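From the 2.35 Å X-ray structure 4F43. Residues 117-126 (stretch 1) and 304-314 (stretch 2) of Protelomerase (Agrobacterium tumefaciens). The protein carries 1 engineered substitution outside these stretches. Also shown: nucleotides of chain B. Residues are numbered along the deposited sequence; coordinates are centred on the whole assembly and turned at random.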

# COMPACT_ATOMS: atom_id res chain seq x y z
N ALA A 117 -2.45 -15.13 -17.99
CA ALA A 117 -1.87 -14.27 -19.01
C ALA A 117 -0.77 -13.40 -18.43
O ALA A 117 -0.95 -12.20 -18.23
CB ALA A 117 -2.95 -13.41 -19.65
N LEU A 118 0.38 -14.01 -18.15
CA LEU A 118 1.52 -13.31 -17.58
C LEU A 118 2.14 -12.32 -18.56
O LEU A 118 2.15 -12.55 -19.77
CB LEU A 118 2.57 -14.31 -17.10
CG LEU A 118 2.70 -14.52 -15.59
CD1 LEU A 118 1.33 -14.60 -14.94
CD2 LEU A 118 3.50 -15.78 -15.30
N ILE A 119 2.67 -11.23 -18.02
CA ILE A 119 3.30 -10.19 -18.83
C ILE A 119 4.81 -10.38 -18.87
O ILE A 119 5.45 -10.54 -17.83
CB ILE A 119 2.99 -8.78 -18.28
CG1 ILE A 119 1.49 -8.50 -18.36
CG2 ILE A 119 3.78 -7.73 -19.04
CD1 ILE A 119 1.10 -7.14 -17.85
N THR A 120 5.37 -10.38 -20.07
CA THR A 120 6.80 -10.60 -20.24
C THR A 120 7.59 -9.32 -19.99
O THR A 120 7.60 -8.40 -20.81
CB THR A 120 7.11 -11.12 -21.66
OG1 THR A 120 6.04 -11.97 -22.10
CG2 THR A 120 8.41 -11.90 -21.66
N PHE A 121 8.26 -9.26 -18.84
CA PHE A 121 9.06 -8.10 -18.46
C PHE A 121 10.43 -8.18 -19.12
O PHE A 121 11.42 -8.49 -18.47
CB PHE A 121 9.20 -8.04 -16.94
CG PHE A 121 9.23 -6.65 -16.39
CD1 PHE A 121 8.58 -6.34 -15.21
CD2 PHE A 121 9.91 -5.64 -17.05
CE1 PHE A 121 8.60 -5.06 -14.70
CE2 PHE A 121 9.94 -4.35 -16.54
CZ PHE A 121 9.29 -4.06 -15.36
N GLU A 122 10.48 -7.87 -20.41
CA GLU A 122 11.69 -8.05 -21.21
C GLU A 122 12.86 -7.16 -20.80
O GLU A 122 13.99 -7.62 -20.69
CB GLU A 122 11.37 -7.89 -22.70
CG GLU A 122 10.75 -9.13 -23.31
CD GLU A 122 9.67 -8.80 -24.33
OE1 GLU A 122 9.27 -7.63 -24.40
OE2 GLU A 122 9.24 -9.73 -25.04
N ASN A 123 12.59 -5.87 -20.59
CA ASN A 123 13.65 -4.92 -20.26
C ASN A 123 13.76 -4.65 -18.76
O ASN A 123 13.98 -3.51 -18.35
CB ASN A 123 13.41 -3.60 -21.01
CG ASN A 123 13.20 -3.80 -22.50
OD1 ASN A 123 13.87 -4.62 -23.13
ND2 ASN A 123 12.26 -3.06 -23.06
N TYR A 124 13.62 -5.70 -17.95
CA TYR A 124 13.62 -5.53 -16.50
C TYR A 124 15.00 -5.21 -15.93
O TYR A 124 15.12 -4.50 -14.93
CB TYR A 124 13.02 -6.76 -15.81
CG TYR A 124 13.95 -7.94 -15.67
CD1 TYR A 124 14.66 -8.15 -14.49
CD2 TYR A 124 14.13 -8.84 -16.71
CE1 TYR A 124 15.51 -9.23 -14.36
CE2 TYR A 124 14.98 -9.92 -16.59
CZ TYR A 124 15.67 -10.11 -15.41
OH TYR A 124 16.52 -11.18 -15.28
N ARG A 125 16.04 -5.72 -16.58
CA ARG A 125 17.42 -5.45 -16.16
C ARG A 125 17.71 -3.96 -16.25
O ARG A 125 18.39 -3.39 -15.38
CB ARG A 125 18.41 -6.23 -17.03
CG ARG A 125 18.32 -7.74 -16.89
CD ARG A 125 19.32 -8.44 -17.80
NE ARG A 125 19.36 -9.88 -17.57
CZ ARG A 125 20.16 -10.47 -16.69
NH1 ARG A 125 20.99 -9.74 -15.95
NH2 ARG A 125 20.13 -11.79 -16.55
N GLN A 126 17.20 -3.33 -17.30
CA GLN A 126 17.37 -1.90 -17.50
C GLN A 126 16.68 -1.11 -16.39
O GLN A 126 17.21 -0.12 -15.90
CB GLN A 126 16.82 -1.47 -18.86
CG GLN A 126 17.38 -2.28 -20.02
CD GLN A 126 17.02 -1.68 -21.36
OE1 GLN A 126 16.99 -0.46 -21.53
NE2 GLN A 126 16.74 -2.54 -22.34
N TYR A 304 0.70 -10.94 -6.38
CA TYR A 304 2.02 -10.42 -6.74
C TYR A 304 2.65 -11.14 -7.93
O TYR A 304 3.78 -10.84 -8.32
CB TYR A 304 2.96 -10.47 -5.53
CG TYR A 304 2.62 -9.48 -4.45
CD1 TYR A 304 3.16 -8.19 -4.47
CD2 TYR A 304 1.77 -9.82 -3.41
CE1 TYR A 304 2.85 -7.28 -3.48
CE2 TYR A 304 1.46 -8.91 -2.42
CZ TYR A 304 2.00 -7.64 -2.46
OH TYR A 304 1.69 -6.73 -1.47
N MET A 305 1.92 -12.09 -8.49
CA MET A 305 2.43 -12.87 -9.61
C MET A 305 1.72 -12.50 -10.91
O MET A 305 0.67 -13.05 -11.24
CB MET A 305 2.30 -14.37 -9.33
CG MET A 305 2.59 -14.73 -7.88
SD MET A 305 3.07 -16.45 -7.62
CE MET A 305 1.66 -17.31 -8.30
N THR A 306 2.30 -11.55 -11.64
CA THR A 306 1.71 -11.04 -12.87
C THR A 306 2.74 -10.87 -13.98
O THR A 306 2.39 -10.66 -15.14
CB THR A 306 1.02 -9.69 -12.64
OG1 THR A 306 0.58 -9.15 -13.89
CG2 THR A 306 1.98 -8.72 -11.99
N TYR A 307 4.02 -10.97 -13.61
CA TYR A 307 5.10 -10.83 -14.58
C TYR A 307 5.76 -12.17 -14.86
O TYR A 307 5.68 -13.10 -14.06
CB TYR A 307 6.16 -9.86 -14.06
CG TYR A 307 5.69 -8.43 -13.92
CD1 TYR A 307 4.77 -7.89 -14.81
CD2 TYR A 307 6.17 -7.62 -12.90
CE1 TYR A 307 4.34 -6.58 -14.69
CE2 TYR A 307 5.75 -6.32 -12.77
CZ TYR A 307 4.84 -5.80 -13.66
OH TYR A 307 4.41 -4.50 -13.53
N THR A 308 6.42 -12.27 -16.01
CA THR A 308 7.24 -13.43 -16.33
C THR A 308 8.59 -13.00 -16.89
O THR A 308 8.66 -12.17 -17.80
CB THR A 308 6.53 -14.42 -17.29
OG1 THR A 308 7.41 -15.51 -17.59
CG2 THR A 308 6.10 -13.73 -18.58
N LEU A 309 9.66 -13.55 -16.33
CA LEU A 309 11.01 -13.17 -16.73
C LEU A 309 11.39 -13.75 -18.09
O LEU A 309 11.06 -14.90 -18.39
CB LEU A 309 12.03 -13.58 -15.66
CG LEU A 309 11.93 -12.80 -14.35
CD1 LEU A 309 13.13 -13.08 -13.47
CD2 LEU A 309 11.78 -11.31 -14.61
N PRO A 310 12.08 -12.95 -18.92
CA PRO A 310 12.46 -13.28 -20.30
C PRO A 310 13.20 -14.61 -20.41
O PRO A 310 12.95 -15.37 -21.35
CB PRO A 310 13.41 -12.14 -20.68
CG PRO A 310 13.00 -11.01 -19.82
CD PRO A 310 12.54 -11.61 -18.53
N GLU A 311 14.09 -14.89 -19.46
CA GLU A 311 14.85 -16.14 -19.48
C GLU A 311 13.96 -17.35 -19.24
O GLU A 311 14.15 -18.40 -19.86
CB GLU A 311 15.99 -16.09 -18.46
CG GLU A 311 15.67 -15.34 -17.18
CD GLU A 311 16.40 -14.00 -17.10
OE1 GLU A 311 16.35 -13.24 -18.08
OE2 GLU A 311 17.02 -13.73 -16.05
N ASP A 312 13.00 -17.21 -18.33
CA ASP A 312 12.03 -18.27 -18.07
C ASP A 312 11.19 -18.51 -19.31
O ASP A 312 10.96 -19.66 -19.70
CB ASP A 312 11.14 -17.91 -16.88
CG ASP A 312 11.93 -17.67 -15.61
OD1 ASP A 312 13.06 -18.18 -15.51
OD2 ASP A 312 11.40 -16.99 -14.71
N ARG A 313 10.74 -17.42 -19.92
CA ARG A 313 9.98 -17.48 -21.17
C ARG A 313 10.78 -18.20 -22.24
O ARG A 313 10.23 -18.92 -23.07
CB ARG A 313 9.62 -16.06 -21.62
CG ARG A 313 8.63 -15.96 -22.79
CD ARG A 313 9.34 -15.96 -24.14
NE ARG A 313 10.58 -15.19 -24.10
CZ ARG A 313 10.68 -13.90 -24.44
NH1 ARG A 313 9.61 -13.24 -24.84
NH2 ARG A 313 11.85 -13.29 -24.37
N ASP A 314 12.10 -17.99 -22.22
CA ASP A 314 12.98 -18.62 -23.19
C ASP A 314 13.12 -20.12 -22.97
O ASP A 314 12.79 -20.91 -23.84
CB ASP A 314 14.36 -17.95 -23.17
CG ASP A 314 14.36 -16.59 -23.82
OD1 ASP A 314 13.48 -16.33 -24.67
OD2 ASP A 314 15.25 -15.77 -23.50
P DA B 13 -2.42 -5.24 -6.54
OP1 DA B 13 -1.07 -4.79 -6.97
OP2 DA B 13 -3.10 -6.32 -7.28
O5' DA B 13 -2.33 -5.67 -5.00
C5' DA B 13 -1.93 -4.72 -4.03
C4' DA B 13 -1.95 -5.34 -2.64
O4' DA B 13 -3.20 -4.99 -1.98
C3' DA B 13 -1.88 -6.86 -2.62
O3' DA B 13 -1.12 -7.28 -1.49
C2' DA B 13 -3.34 -7.27 -2.49
C1' DA B 13 -3.86 -6.17 -1.58
N9 DA B 13 -5.30 -5.93 -1.68
C8 DA B 13 -6.12 -6.20 -2.74
N7 DA B 13 -7.37 -5.87 -2.52
C5 DA B 13 -7.38 -5.36 -1.24
C6 DA B 13 -8.39 -4.84 -0.41
N6 DA B 13 -9.68 -4.74 -0.77
N1 DA B 13 -8.04 -4.42 0.82
C2 DA B 13 -6.76 -4.51 1.20
N3 DA B 13 -5.72 -4.98 0.51
C4 DA B 13 -6.10 -5.39 -0.70
O HOH W 1 -0.69 -10.05 -15.98
O HOH W 2 20.41 -14.00 -15.29

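The two stretches lie side by side as a short parallel pairing, Ile119 with Tyr307 and Thr120 with Thr308, and each chain then runs into a helix whose first turn carries the contact further. At the start, Ala117 points away and touches stretch 2 only through water 1, which donates to Ala117 O (3.1 Å) and accepts from Thr306 OG1 (2.6 Å). Leu118 turns toward the partner and lays its aliphatic chain along the backbone, with its CG 3.6 Å from Tyr307 O and its CB 3.9 Å from Thr308 CG2.

Ile119 anchors the ladder. Its N donates to Thr306 O (2.9 Å) in a nearly straight bond, and its O accepts from Thr308 N (2.7 Å), so that one residue straddles Tyr307 in the manner typical of parallel strands. Between these two bonds, Tyr307 CA comes within 3.3 Å of Ile119 O, a CA-H...O contact. The branched side chain of Ile119, well suited to a strand, shares a sheet face with Tyr307, and its CB rests 4.0 Å from Tyr307 CD1, at the edge of that ring.

Thr120 lies on the other face with Thr308. Its CA approaches Thr308 O at 3.4 Å, and its methyl CG2 sits over the guanidinium face of Arg313, 3.7 Å from NH1; a flat cationic group can pack against carbon while its edge remains free for charged partners.

Phe121 N closes the ladder by donating to Thr308 O (3.1 Å). Its buried ring turns an edge to the face of Tyr307, with centroids 4.8 Å apart and planes at 76°, an arrangement that sets ring hydrogens against pi density. Phe121 also opens a type I turn that ends at Tyr124 and redirects the chain into its helix. Within this turn, Glu122 CA packs 3.5 Å from Pro310 CG, while Glu122 OE2 forms a salt bridge with Arg313 NH1 (3.5 Å) at the guanidinium edge. Asn123 points away, in the N-cap position but without a side-chain capping bond.

Tyr124 combines apolar and polar contacts. Leu309 CD2 lies over its ring, 3.9 Å from the centroid of Tyr124 and almost on the normal, a CH-pi contact, and Pro310 CD is 3.5 Å from Tyr124 CE2. At the far end of the ring, Tyr124 OH donates to Glu311 OE2 (2.7 Å), giving the buried hydroxyl a charged acceptor. Arg125 starts out sideways, but its long chain brings NH2 to 3.7 Å from Glu311 OE2, a long salt bridge that water 2 supplements with weak hydrogen bonds to both residues.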